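Local coordinates for carbohydrate-binding protein (Flavonifractor plautii, PDB 6N1B) that removes the acetyl group from N-acetylgalactosamine, probably on blood group A antigen in a gut bacterial pathway that converts A to O type blood, at residues 58-63 and 68-73; 377-380 and 385-388; 257-262 and 268-273; 208-213 and 282-287. All coordinates share one frame; numbering follows the deposited sequence.

Interaction 1. Residues 58-63 and 68-73; sequences VVLEEP and RYWAVY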
loop_
_atom_site.group_PDB
_atom_site.type_symbol
_atom_site.label_atom_id
_atom_site.label_comp_id
_atom_site.label_asym_id
_atom_site.label_seq_id
_atom_site.Cartn_x
_atom_site.Cartn_y
_atom_site.Cartn_z
ATOM N N VAL A 58 2.043 -0.252 -9.311
ATOM C CA VAL A 58 2.223 0.784 -10.309
ATOM C C VAL A 58 1.886 0.171 -11.683
ATOM O O VAL A 58 2.463 -0.850 -12.027
ATOM C CB VAL A 58 3.657 1.331 -10.306
ATOM C CG1 VAL A 58 3.827 2.329 -11.451
ATOM C CG2 VAL A 58 4.058 1.971 -8.963
ATOM N N VAL A 59 0.910 0.787 -12.340
ATOM C CA VAL A 59 0.508 0.371 -13.691
ATOM C C VAL A 59 0.932 1.432 -14.695
ATOM O O VAL A 59 0.468 2.556 -14.593
ATOM C CB VAL A 59 -1.030 0.104 -13.805
ATOM C CG1 VAL A 59 -1.362 -0.477 -15.194
ATOM C CG2 VAL A 59 -1.458 -0.830 -12.696
ATOM N N LEU A 60 1.719 1.086 -15.688
ATOM C CA LEU A 60 2.233 2.014 -16.678
ATOM C C LEU A 60 1.640 1.724 -18.058
ATOM O O LEU A 60 1.327 0.603 -18.354
ATOM C CB LEU A 60 3.735 1.792 -16.747
ATOM C CG LEU A 60 4.503 1.957 -15.506
ATOM C CD1 LEU A 60 5.970 1.521 -15.708
ATOM C CD2 LEU A 60 4.449 3.365 -14.896
ATOM N N GLU A 61 1.678 2.794 -18.874
ATOM C CA GLU A 61 1.246 2.799 -20.198
ATOM C C GLU A 61 2.150 1.999 -21.163
ATOM O O GLU A 61 1.739 1.330 -22.154
ATOM C CB GLU A 61 1.150 4.372 -20.640
ATOM C CG GLU A 61 1.200 5.372 -19.441
ATOM C CD GLU A 61 2.611 5.479 -18.777
ATOM O OE1 GLU A 61 3.655 5.457 -19.587
ATOM O OE2 GLU A 61 2.655 5.598 -17.505
ATOM N N GLU A 62 3.406 2.070 -20.835
ATOM C CA GLU A 62 4.492 1.450 -21.600
ATOM C C GLU A 62 5.405 0.764 -20.637
ATOM O O GLU A 62 5.551 1.153 -19.474
ATOM C CB GLU A 62 5.237 2.555 -22.324
ATOM C CG GLU A 62 4.454 3.307 -23.398
ATOM C CD GLU A 62 5.156 4.567 -23.836
ATOM O OE1 GLU A 62 6.251 4.844 -23.449
ATOM O OE2 GLU A 62 4.480 5.244 -24.601
ATOM N N PRO A 63 6.005 -0.350 -21.054
ATOM C CA PRO A 63 6.888 -1.114 -20.137
ATOM C C PRO A 63 8.092 -0.360 -19.622
ATOM O O PRO A 63 8.634 0.460 -20.324
ATOM C CB PRO A 63 7.256 -2.359 -20.917
ATOM C CG PRO A 63 7.107 -2.009 -22.354
ATOM C CD PRO A 63 6.021 -0.931 -22.428
ATOM N N ARG A 68 4.944 -3.685 -17.639
ATOM C CA ARG A 68 4.051 -2.567 -17.425
ATOM C C ARG A 68 3.509 -2.529 -15.976
ATOM O O ARG A 68 2.992 -1.474 -15.548
ATOM C CB ARG A 68 2.792 -2.616 -18.366
ATOM C CG ARG A 68 3.183 -2.351 -19.794
ATOM C CD ARG A 68 1.850 -2.260 -20.622
ATOM N NE ARG A 68 2.068 -2.457 -22.043
ATOM C CZ ARG A 68 1.088 -2.226 -22.944
ATOM N NH1 ARG A 68 -0.122 -1.756 -22.544
ATOM N NH2 ARG A 68 1.336 -2.541 -24.211
ATOM N N TYR A 69 3.630 -3.625 -15.198
ATOM C CA TYR A 69 3.155 -3.659 -13.806
ATOM C C TYR A 69 4.332 -3.910 -12.924
ATOM O O TYR A 69 5.131 -4.859 -13.082
ATOM C CB TYR A 69 2.173 -4.753 -13.575
ATOM C CG TYR A 69 0.924 -4.726 -14.401
ATOM C CD1 TYR A 69 0.877 -5.171 -15.720
ATOM C CD2 TYR A 69 -0.345 -4.356 -13.889
ATOM C CE1 TYR A 69 -0.296 -5.253 -16.449
ATOM C CE2 TYR A 69 -1.511 -4.444 -14.548
ATOM C CZ TYR A 69 -1.486 -4.889 -15.857
ATOM O OH TYR A 69 -2.685 -5.028 -16.536
ATOM N N TRP A 70 4.440 -3.076 -11.861
ATOM C CA TRP A 70 5.482 -3.206 -10.805
ATOM C C TRP A 70 4.780 -3.146 -9.469
ATOM O O TRP A 70 3.873 -2.276 -9.332
ATOM C CB TRP A 70 6.528 -2.114 -10.927
ATOM C CG TRP A 70 7.414 -2.384 -12.123
ATOM C CD1 TRP A 70 7.157 -2.130 -13.456
ATOM C CD2 TRP A 70 8.655 -3.102 -12.070
ATOM N NE1 TRP A 70 8.161 -2.671 -14.205
ATOM C CE2 TRP A 70 9.114 -3.242 -13.411
ATOM C CE3 TRP A 70 9.451 -3.611 -11.056
ATOM C CZ2 TRP A 70 10.309 -3.923 -13.723
ATOM C CZ3 TRP A 70 10.659 -4.232 -11.362
ATOM C CH2 TRP A 70 11.058 -4.374 -12.674
ATOM N N ALA A 71 5.154 -3.984 -8.512
ATOM C CA ALA A 71 4.546 -3.934 -7.215
ATOM C C ALA A 71 5.630 -3.990 -6.156
ATOM O O ALA A 71 6.592 -4.755 -6.243
ATOM C CB ALA A 71 3.500 -5.038 -7.015
ATOM N N VAL A 72 5.387 -3.228 -5.071
ATOM C CA VAL A 72 6.118 -3.427 -3.808
ATOM C C VAL A 72 5.142 -3.997 -2.779
ATOM O O VAL A 72 3.932 -3.747 -2.882
ATOM C CB VAL A 72 6.750 -2.095 -3.358
ATOM C CG1 VAL A 72 5.689 -1.024 -2.963
ATOM C CG2 VAL A 72 7.805 -2.313 -2.207
ATOM N N TYR A 73 5.636 -4.785 -1.859
ATOM C CA TYR A 73 4.779 -5.410 -0.890
ATOM C C TYR A 73 5.667 -5.856 0.275
ATOM O O TYR A 73 6.904 -5.759 0.235
ATOM C CB TYR A 73 4.045 -6.644 -1.500
ATOM C CG TYR A 73 4.957 -7.748 -1.963
ATOM C CD1 TYR A 73 5.719 -7.618 -3.138
ATOM C CD2 TYR A 73 5.153 -8.865 -1.231
ATOM C CE1 TYR A 73 6.600 -8.569 -3.512
ATOM C CE2 TYR A 73 6.082 -9.864 -1.619
ATOM C CZ TYR A 73 6.752 -9.682 -2.772
ATOM O OH TYR A 73 7.656 -10.646 -3.201
#

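Interaction 2. Residues 377-380 and 385-388; sequences IQAK and RIWR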
loop_
_atom_site.group_PDB
_atom_site.type_symbol
_atom_site.label_atom_id
_atom_site.label_comp_id
_atom_site.label_asym_id
_atom_site.label_seq_id
_atom_site.Cartn_x
_atom_site.Cartn_y
_atom_site.Cartn_z
ATOM N N ILE A 377 -3.123 -26.086 1.473
ATOM C CA ILE A 377 -2.126 -25.511 2.324
ATOM C C ILE A 377 -2.452 -25.870 3.748
ATOM O O ILE A 377 -3.542 -25.577 4.251
ATOM C CB ILE A 377 -2.065 -23.958 2.109
ATOM C CG1 ILE A 377 -1.704 -23.296 0.615
ATOM C CG2 ILE A 377 -1.078 -23.335 3.203
ATOM C CD1 ILE A 377 -0.622 -23.949 0.060
ATOM N N GLN A 378 -1.440 -26.396 4.424
ATOM C CA GLN A 378 -1.535 -26.558 5.845
ATOM C C GLN A 378 -1.034 -25.311 6.610
ATOM O O GLN A 378 0.152 -25.065 6.624
ATOM C CB GLN A 378 -0.618 -27.756 6.243
ATOM C CG GLN A 378 -0.437 -28.128 7.656
ATOM C CD GLN A 378 -1.719 -28.540 8.225
ATOM O OE1 GLN A 378 -2.459 -27.743 8.838
ATOM N NE2 GLN A 378 -2.136 -29.729 7.874
ATOM N N ALA A 379 -1.950 -24.564 7.206
ATOM C CA ALA A 379 -1.515 -23.506 8.118
ATOM C C ALA A 379 -0.801 -24.120 9.276
ATOM O O ALA A 379 -1.136 -25.220 9.698
ATOM C CB ALA A 379 -2.591 -22.584 8.482
ATOM N N LYS A 380 0.182 -23.400 9.865
ATOM C CA LYS A 380 1.053 -23.938 10.869
ATOM C C LYS A 380 0.675 -23.505 12.268
ATOM O O LYS A 380 -0.346 -22.804 12.518
ATOM C CB LYS A 380 2.528 -23.670 10.497
ATOM C CG LYS A 380 3.011 -23.997 9.038
ATOM C CD LYS A 380 2.844 -25.357 8.647
ATOM C CE LYS A 380 3.558 -25.727 7.236
ATOM N NZ LYS A 380 2.565 -26.376 6.507
ATOM N N ARG A 385 -3.592 -16.285 12.222
ATOM C CA ARG A 385 -4.300 -15.826 11.043
ATOM C C ARG A 385 -3.313 -16.049 9.860
ATOM O O ARG A 385 -2.153 -16.368 10.113
ATOM C CB ARG A 385 -4.577 -14.272 11.212
ATOM C CG ARG A 385 -5.406 -13.945 12.421
ATOM C CD ARG A 385 -5.722 -12.469 12.535
ATOM N NE ARG A 385 -6.537 -12.272 13.731
ATOM C CZ ARG A 385 -6.465 -11.241 14.536
ATOM N NH1 ARG A 385 -5.638 -10.237 14.360
ATOM N NH2 ARG A 385 -7.210 -11.323 15.640
ATOM N N ILE A 386 -3.847 -15.916 8.667
ATOM C CA ILE A 386 -3.037 -16.033 7.455
ATOM C C ILE A 386 -3.234 -14.754 6.642
ATOM O O ILE A 386 -4.315 -14.250 6.463
ATOM C CB ILE A 386 -3.427 -17.258 6.607
ATOM C CG1 ILE A 386 -3.116 -18.566 7.301
ATOM C CG2 ILE A 386 -2.767 -17.250 5.232
ATOM C CD1 ILE A 386 -1.635 -18.959 7.342
ATOM N N TRP A 387 -2.106 -14.235 6.144
ATOM C CA TRP A 387 -2.039 -12.988 5.374
ATOM C C TRP A 387 -1.863 -13.283 3.883
ATOM O O TRP A 387 -0.834 -13.927 3.523
ATOM C CB TRP A 387 -0.857 -12.103 5.815
ATOM C CG TRP A 387 -0.730 -11.789 7.280
ATOM C CD1 TRP A 387 -0.393 -12.619 8.263
ATOM C CD2 TRP A 387 -0.914 -10.473 7.894
ATOM N NE1 TRP A 387 -0.274 -11.949 9.501
ATOM C CE2 TRP A 387 -0.630 -10.624 9.280
ATOM C CE3 TRP A 387 -1.255 -9.247 7.400
ATOM C CZ2 TRP A 387 -0.648 -9.570 10.168
ATOM C CZ3 TRP A 387 -1.352 -8.158 8.306
ATOM C CH2 TRP A 387 -1.039 -8.356 9.659
ATOM N N ARG A 388 -2.732 -12.765 3.022
ATOM C CA ARG A 388 -2.539 -12.890 1.579
ATOM C C ARG A 388 -2.975 -11.610 0.849
ATOM O O ARG A 388 -3.638 -10.710 1.407
ATOM C CB ARG A 388 -3.453 -14.039 1.002
ATOM C CG ARG A 388 -3.273 -15.432 1.545
ATOM C CD ARG A 388 -1.897 -16.030 1.266
ATOM N NE ARG A 388 -1.909 -17.390 1.771
ATOM C CZ ARG A 388 -0.852 -18.138 1.960
ATOM N NH1 ARG A 388 0.381 -17.681 1.677
ATOM N NH2 ARG A 388 -1.004 -19.383 2.452
#

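Interaction 3. Residues 257-262 and 268-273; sequences GFLGLD and LAPWHQ. With CA (calcium ion), chain C; GLA (alpha-D-galactopyranose), chain B.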
loop_
_atom_site.group_PDB
_atom_site.type_symbol
_atom_site.label_atom_id
_atom_site.label_comp_id
_atom_site.label_asym_id
_atom_site.label_seq_id
_atom_site.Cartn_x
_atom_site.Cartn_y
_atom_site.Cartn_z
ATOM N N GLY A 257 -12.440 15.975 6.228
ATOM C CA GLY A 257 -13.518 15.206 5.627
ATOM C C GLY A 257 -13.071 13.827 5.140
ATOM O O GLY A 257 -13.844 13.296 4.292
ATOM N N PHE A 258 -11.977 13.274 5.594
ATOM C CA PHE A 258 -11.420 12.061 4.979
ATOM C C PHE A 258 -12.400 10.955 4.913
ATOM O O PHE A 258 -12.565 10.327 3.806
ATOM C CB PHE A 258 -10.137 11.692 5.729
ATOM C CG PHE A 258 -9.353 10.591 5.070
ATOM C CD1 PHE A 258 -8.778 10.796 3.836
ATOM C CD2 PHE A 258 -9.253 9.329 5.664
ATOM C CE1 PHE A 258 -8.035 9.810 3.199
ATOM C CE2 PHE A 258 -8.514 8.337 5.022
ATOM C CZ PHE A 258 -7.910 8.562 3.837
ATOM N N LEU A 259 -13.081 10.658 6.002
ATOM C CA LEU A 259 -14.084 9.621 6.057
ATOM C C LEU A 259 -15.378 10.146 6.696
ATOM O O LEU A 259 -15.311 11.149 7.442
ATOM C CB LEU A 259 -13.639 8.409 6.839
ATOM C CG LEU A 259 -12.484 7.634 6.185
ATOM C CD1 LEU A 259 -11.734 6.789 7.266
ATOM C CD2 LEU A 259 -12.984 6.719 5.053
ATOM N N GLY A 260 -16.467 9.514 6.428
ATOM C CA GLY A 260 -17.762 9.903 6.900
ATOM C C GLY A 260 -18.439 8.824 7.743
ATOM O O GLY A 260 -17.780 8.099 8.478
ATOM N N LEU A 261 -19.774 8.838 7.596
ATOM C CA LEU A 261 -20.587 7.894 8.349
ATOM C C LEU A 261 -20.810 6.591 7.556
ATOM O O LEU A 261 -20.956 6.639 6.334
ATOM C CB LEU A 261 -21.887 8.548 8.695
ATOM C CG LEU A 261 -21.832 9.942 9.422
ATOM C CD1 LEU A 261 -23.225 10.392 9.870
ATOM C CD2 LEU A 261 -20.848 9.979 10.547
ATOM N N ASP A 262 -20.938 5.492 8.328
ATOM C CA ASP A 262 -21.275 4.215 7.739
ATOM C C ASP A 262 -22.792 4.027 7.682
ATOM O O ASP A 262 -23.563 4.970 7.892
ATOM C CB ASP A 262 -20.542 3.087 8.488
ATOM C CG ASP A 262 -21.042 2.819 9.915
ATOM O OD1 ASP A 262 -22.112 3.387 10.253
ATOM O OD2 ASP A 262 -20.370 1.988 10.534
ATOM N N LEU A 268 -16.436 6.711 10.713
ATOM C CA LEU A 268 -15.312 5.816 10.382
ATOM C C LEU A 268 -14.001 6.494 10.644
ATOM O O LEU A 268 -13.842 7.710 10.435
ATOM C CB LEU A 268 -15.449 5.398 8.878
ATOM C CG LEU A 268 -16.680 4.513 8.588
ATOM C CD1 LEU A 268 -17.031 4.645 7.151
ATOM C CD2 LEU A 268 -16.315 3.122 8.969
ATOM N N ALA A 269 -13.002 5.715 11.032
ATOM C CA ALA A 269 -11.664 6.187 11.303
ATOM C C ALA A 269 -10.658 5.465 10.418
ATOM O O ALA A 269 -10.851 4.290 10.072
ATOM C CB ALA A 269 -11.289 5.928 12.765
ATOM N N PRO A 270 -9.573 6.148 10.056
ATOM C CA PRO A 270 -8.610 5.568 9.150
ATOM C C PRO A 270 -7.691 4.582 9.873
ATOM O O PRO A 270 -7.266 4.772 10.993
ATOM C CB PRO A 270 -7.786 6.761 8.650
ATOM C CG PRO A 270 -7.876 7.753 9.833
ATOM C CD PRO A 270 -9.271 7.525 10.367
ATOM N N TRP A 271 -7.256 3.555 9.094
ATOM C CA TRP A 271 -6.086 2.755 9.453
ATOM C C TRP A 271 -4.976 2.865 8.449
ATOM O O TRP A 271 -3.850 3.319 8.748
ATOM C CB TRP A 271 -6.412 1.228 9.730
ATOM C CG TRP A 271 -5.187 0.435 10.103
ATOM C CD1 TRP A 271 -4.646 -0.633 9.379
ATOM C CD2 TRP A 271 -4.274 0.692 11.187
ATOM N NE1 TRP A 271 -3.539 -1.067 9.998
ATOM C CE2 TRP A 271 -3.271 -0.312 11.122
ATOM C CE3 TRP A 271 -4.278 1.577 12.290
ATOM C CZ2 TRP A 271 -2.240 -0.400 11.993
ATOM C CZ3 TRP A 271 -3.229 1.465 13.188
ATOM C CH2 TRP A 271 -2.210 0.513 13.068
ATOM N N HIS A 272 -5.221 2.452 7.194
ATOM C CA HIS A 272 -4.227 2.417 6.136
ATOM C C HIS A 272 -4.929 2.904 4.861
ATOM O O HIS A 272 -6.159 2.854 4.749
ATOM C CB HIS A 272 -3.612 1.023 5.947
ATOM C CG HIS A 272 -2.533 0.621 6.838
ATOM N ND1 HIS A 272 -2.235 1.223 8.039
ATOM C CD2 HIS A 272 -1.626 -0.390 6.694
ATOM C CE1 HIS A 272 -1.160 0.625 8.568
ATOM N NE2 HIS A 272 -0.753 -0.353 7.784
ATOM N N GLN A 273 -4.162 3.368 3.863
ATOM C CA GLN A 273 -4.787 3.983 2.671
ATOM C C GLN A 273 -3.825 4.026 1.485
ATOM O O GLN A 273 -2.616 3.986 1.664
ATOM C CB GLN A 273 -5.263 5.407 2.969
ATOM C CG GLN A 273 -4.156 6.356 3.478
ATOM C CD GLN A 273 -3.796 6.213 4.954
ATOM O OE1 GLN A 273 -4.707 6.030 5.815
ATOM N NE2 GLN A 273 -2.473 6.316 5.277
HETATM CA CA CA C . 0.934 -1.521 8.195
HETATM C C1 GLA B . 0.323 -3.143 13.372
HETATM C C2 GLA B . 1.096 -2.746 12.071
HETATM C C3 GLA B . 2.515 -2.287 12.443
HETATM C C4 GLA B . 2.500 -1.144 13.522
HETATM C C5 GLA B . 1.569 -1.541 14.710
HETATM C C6 GLA B . 1.245 -0.393 15.577
HETATM O O2 GLA B . 1.158 -3.968 11.245
HETATM O O3 GLA B . 3.376 -1.901 11.111
HETATM O O4 GLA B . 2.044 -0.027 12.855
HETATM O O5 GLA B . 0.213 -1.950 14.231
HETATM O O6 GLA B . 0.435 -0.769 16.773
HETATM O O HOH W 1 0.156 -2.825 9.498
HETATM O O HOH W 2 0.629 -2.827 6.510
HETATM O O HOH W 3 2.400 -2.902 8.934
HETATM O O HOH W 4 1.414 -0.132 9.753
#

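Interaction 4. Residues 208-213 and 282-287; sequences TIVYDD and KEFVCI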
loop_
_atom_site.group_PDB
_atom_site.type_symbol
_atom_site.label_atom_id
_atom_site.label_comp_id
_atom_site.label_asym_id
_atom_site.label_seq_id
_atom_site.Cartn_x
_atom_site.Cartn_y
_atom_site.Cartn_z
ATOM N N THR A 208 1.366 7.186 1.479
ATOM C CA THR A 208 0.948 6.965 0.104
ATOM C C THR A 208 1.269 8.231 -0.639
ATOM O O THR A 208 0.884 9.341 -0.185
ATOM C CB THR A 208 -0.502 6.462 0.012
ATOM O OG1 THR A 208 -0.905 6.336 -1.337
ATOM C CG2 THR A 208 -1.513 7.346 0.684
ATOM N N ILE A 209 1.951 8.119 -1.777
ATOM C CA ILE A 209 2.488 9.254 -2.531
ATOM C C ILE A 209 1.872 9.384 -3.906
ATOM O O ILE A 209 1.666 8.376 -4.591
ATOM C CB ILE A 209 4.031 9.096 -2.600
ATOM C CG1 ILE A 209 4.706 9.093 -1.260
ATOM C CG2 ILE A 209 4.612 10.232 -3.475
ATOM C CD1 ILE A 209 4.667 7.798 -0.416
ATOM N N VAL A 210 1.577 10.594 -4.296
ATOM C CA VAL A 210 1.111 10.971 -5.640
ATOM C C VAL A 210 1.866 12.208 -6.058
ATOM O O VAL A 210 2.085 13.133 -5.290
ATOM C CB VAL A 210 -0.416 11.258 -5.649
ATOM C CG1 VAL A 210 -0.891 11.881 -6.981
ATOM C CG2 VAL A 210 -1.199 10.034 -5.324
ATOM N N TYR A 211 2.273 12.225 -7.334
ATOM C CA TYR A 211 2.722 13.474 -7.987
ATOM C C TYR A 211 1.582 14.199 -8.568
ATOM O O TYR A 211 0.871 13.726 -9.430
ATOM C CB TYR A 211 3.786 13.166 -9.050
ATOM C CG TYR A 211 4.278 14.508 -9.642
ATOM C CD1 TYR A 211 5.174 15.265 -8.918
ATOM C CD2 TYR A 211 3.859 14.977 -10.875
ATOM C CE1 TYR A 211 5.643 16.495 -9.408
ATOM C CE2 TYR A 211 4.326 16.171 -11.408
ATOM C CZ TYR A 211 5.165 16.930 -10.663
ATOM O OH TYR A 211 5.682 18.128 -11.117
ATOM N N ASP A 212 1.313 15.428 -8.019
ATOM C CA ASP A 212 0.305 16.323 -8.528
ATOM C C ASP A 212 0.933 17.155 -9.719
ATOM O O ASP A 212 1.779 18.017 -9.441
ATOM C CB ASP A 212 -0.191 17.236 -7.414
ATOM C CG ASP A 212 -1.168 18.355 -7.814
ATOM O OD1 ASP A 212 -1.192 18.764 -8.923
ATOM O OD2 ASP A 212 -1.922 18.844 -6.856
ATOM N N ASP A 213 0.545 16.823 -10.922
ATOM C CA ASP A 213 1.058 17.478 -12.121
ATOM C C ASP A 213 0.388 18.823 -12.430
ATOM O O ASP A 213 0.752 19.421 -13.437
ATOM C CB ASP A 213 0.952 16.505 -13.302
ATOM C CG ASP A 213 1.845 16.834 -14.480
ATOM O OD1 ASP A 213 2.832 17.630 -14.406
ATOM O OD2 ASP A 213 1.503 16.206 -15.496
ATOM N N LYS A 282 -10.777 13.899 -12.955
ATOM C CA LYS A 282 -10.354 15.236 -12.510
ATOM C C LYS A 282 -10.354 15.290 -11.004
ATOM O O LYS A 282 -10.733 16.328 -10.400
ATOM C CB LYS A 282 -11.129 16.304 -13.164
ATOM C CG LYS A 282 -10.999 16.318 -14.714
ATOM C CD LYS A 282 -11.940 17.430 -15.326
ATOM C CE LYS A 282 -11.402 18.054 -16.590
ATOM N NZ LYS A 282 -12.187 17.517 -17.697
ATOM N N GLU A 283 -9.911 14.238 -10.316
ATOM C CA GLU A 283 -9.898 14.204 -8.862
ATOM C C GLU A 283 -8.970 13.208 -8.305
ATOM O O GLU A 283 -8.528 12.258 -9.004
ATOM C CB GLU A 283 -11.281 14.000 -8.257
ATOM C CG GLU A 283 -11.817 12.651 -8.481
ATOM C CD GLU A 283 -13.301 12.409 -8.173
ATOM O OE1 GLU A 283 -13.977 13.274 -7.613
ATOM O OE2 GLU A 283 -13.713 11.196 -8.483
ATOM N N PHE A 284 -8.628 13.408 -7.027
ATOM C CA PHE A 284 -7.949 12.397 -6.235
ATOM C C PHE A 284 -8.999 11.398 -5.715
ATOM O O PHE A 284 -10.111 11.777 -5.338
ATOM C CB PHE A 284 -7.160 13.004 -5.058
ATOM C CG PHE A 284 -6.122 13.983 -5.441
ATOM C CD1 PHE A 284 -6.405 15.318 -5.682
ATOM C CD2 PHE A 284 -4.803 13.595 -5.531
ATOM C CE1 PHE A 284 -5.395 16.232 -6.075
ATOM C CE2 PHE A 284 -3.781 14.445 -5.897
ATOM C CZ PHE A 284 -4.080 15.765 -6.181
ATOM N N VAL A 285 -8.573 10.121 -5.728
ATOM C CA VAL A 285 -9.382 9.010 -5.257
ATOM C C VAL A 285 -8.582 8.229 -4.277
ATOM O O VAL A 285 -7.428 7.965 -4.475
ATOM C CB VAL A 285 -9.883 8.161 -6.453
ATOM C CG1 VAL A 285 -10.747 7.008 -5.941
ATOM C CG2 VAL A 285 -10.646 9.010 -7.471
ATOM N N CYS A 286 -9.248 7.837 -3.152
ATOM C CA CYS A 286 -8.548 7.074 -2.102
ATOM C C CYS A 286 -9.416 5.870 -1.679
ATOM O O CYS A 286 -10.616 5.967 -1.500
ATOM C CB CYS A 286 -8.328 8.024 -0.895
ATOM S SG CYS A 286 -7.655 7.146 0.566
ATOM N N ILE A 287 -8.681 4.749 -1.569
ATOM C CA ILE A 287 -9.255 3.575 -0.921
ATOM C C ILE A 287 -8.663 3.524 0.467
ATOM O O ILE A 287 -7.456 3.372 0.658
ATOM C CB ILE A 287 -8.922 2.276 -1.764
ATOM C CG1 ILE A 287 -9.668 2.304 -3.038
ATOM C CG2 ILE A 287 -9.301 1.082 -0.945
ATOM C CD1 ILE A 287 -9.490 1.062 -3.902
#

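Interaction 1. Residues 58-63 and 68-73
Val58 and Trp70 face each other as an antiparallel hydrogen-bonded pair. Val58 N gives to Trp70 O at 2.7 Å, almost linear at 176°, and Trp70 N returns a bond to Val58 O at 3.0 Å. One step on, Leu60 N reaches Arg68 O at 2.9 Å, while Val59 and Tyr69 form the non-hydrogen-bonded pair between. Their side chains leave on the same face of the sheet and lie side by side: Val59 CG2 stands 3.9 Å from Tyr69 CD2, and CG1 is 4.0 Å from Tyr69 CE2, so both methyls of the valine lie against the CD2-CE2 bond, CG2 approaching the ring obliquely.

Past the last bridge the contact passes to Arg68. Its CG lies 3.7 Å from Pro63 N, and the extended chain carries the guanidinium beneath Glu61 O, which sits over one face, 3.4 Å above the plane and offset toward the rim.

Further out, Tyr69 OH is hydrogen-bonded to Arg353. Trp70 NE1 is tied to Tyr67 O, and the indole packs edge-to-face with Trp64, two contacts that probably help to hold it. On the far flank strand 69-73 bonds to strand 87-91. The pair is an antiparallel beta hairpin, made of the first two strands of one blade in what its five successive antiparallel sheets identify as a five-bladed beta-propeller.

Interaction 2. Residues 377-380 and 385-388
With CG1 opposite the carbonyl carbon (chi1 -66°) and chi2 at -75°, Ile386 extends CD1 to Ala379 CB, 3.9 Å away. Arg388 has a similar first torsion but folds at chi2, -63°, before straightening, which delivers its NH2 beside Ile377. There Ile377 CG2, set opposite the backbone N, comes within 4.0 Å of Arg388 NH2, at the edge of the guanidinium and near its plane.

These two touches, one methyl to methyl and one methyl to nitrogen, account for the close side-chain approaches. The backbones stand well apart, the nearest CA atoms being those of Ala379 and Ile386 at 7.7 Å, too far for strand pairing. NH1 of Arg388 is hydrogen-bonded to Asp49 O. On the other side Lys380 curls back so that NZ holds Gln378 O at 2.7 Å, and its backbone N is bonded to the Asp383 carboxylate in the connecting loop.

Geometrically this is side-chain packing between two sheets: the short hairpin of strands 367-369 and 375-378 leans on strand 385-395, which lies between strands 30-31 and 351-361 in the antiparallel sheet of a propeller blade.

Interaction 3. Residues 257-262 and 268-273
Leu259 and Leu268 mark the tight part of the contact. Leu259 CB is 4.1 Å from Leu268 CB, and its CD1 sits against the backbone at 3.6 Å from Ala269 C. Alongside, Phe258 has its CG opposite the backbone N, chi1 -171°, which sends ring atom CE2 to 4.0 Å from Pro270 CB, while Gln273 CB lies at the ring's edge, near its plane, by CZ. One backbone bond closes this region, Leu268 N to Gly260 O at 3.0 Å.

The other end is looser. Leu261 is exposed and turns its side chain away, and Asp262 offers little beyond CB, 4.1 Å from Leu268 CD1. Its carboxylate instead accepts from the backbone N of Asn264 and Gln266.

Away from the loop, Trp271 and His272 turn to the ligand side. His272 ND1 bonds Trp271 O at 2.7 Å from well above the carbonyl plane, yet with the oxygen in the imidazole plane. This fixes the ring's rotation and leaves NE2 to bind calcium at 2.1 Å, with Asp120 and four waters completing six ligands. Trp271 presents its CH2 edge to O5 of the bound alpha-D-galactose. Trp271 and His272 both face Gln289, a classic beta bulge, consistent with Trp271 reaching the glycan pocket while the next residue, His272, binds calcium.

Interaction 4. Residues 208-213 and 282-287
Phe284 and Val210 meet across two neighbouring blades of the five-bladed beta-propeller: strand 207-212 begins one blade, and strand 283-291 is the second strand of the next.

The apolar part is a single approach. Val210 CG1, held opposite its backbone N, chi1 170°, comes to 4.0 Å from Phe284 CE2 and meets the ring at its edge, near the plane. Nothing pairs the backbones, whose nearest CA atoms, those of Val210 and Phe284, are 9.2 Å apart, so the ring spans the space between the strands. Tyr277 packs edge-to-face with Phe284 and Trp312 also touches it; the residue is buried.

The polar part is formed around Asp212. OD1 accepts from Phe214 N, and OD2 makes a salt bridge with Arg215 NE, so the carboxylate's charge is probably balanced by Arg215, just after its own strand. At the start of the segment, Thr208 OG1 is bonded to Asp122 and Asp274, two residues of a calcium site.

The carboxylate and the phenyl ring are also set against each other, their planes 62° apart. OD2 of Asp212 lies in the plane of the Phe284 ring at its edge, 3.8 Å from CZ.

Interactions 3 and 4 touch, with centres 16 Å apart: Phe258 CZ packs on Cys286 SG at 3.6 Å, and Gln273 O lies 3.7 Å from Thr208 CB. Strands 269-278 and 283-291 are neighbours in one sheet, and interaction 3 is nested in the loop that interaction 4 closes. Interaction 1 also lies with its centre 16 Å from that of interaction 4, and the side chains of Val58 and Val210 are each about 6 Å from a bound calcium ion. Interaction 3 supplies Trp271 to the glycan pocket and His272 to the adjoining calcium site. Interaction 2 is peripheral, its Ile386 side chain about 14 Å from the bound beta-D-galactose and its centre 34 Å from that of interaction 4.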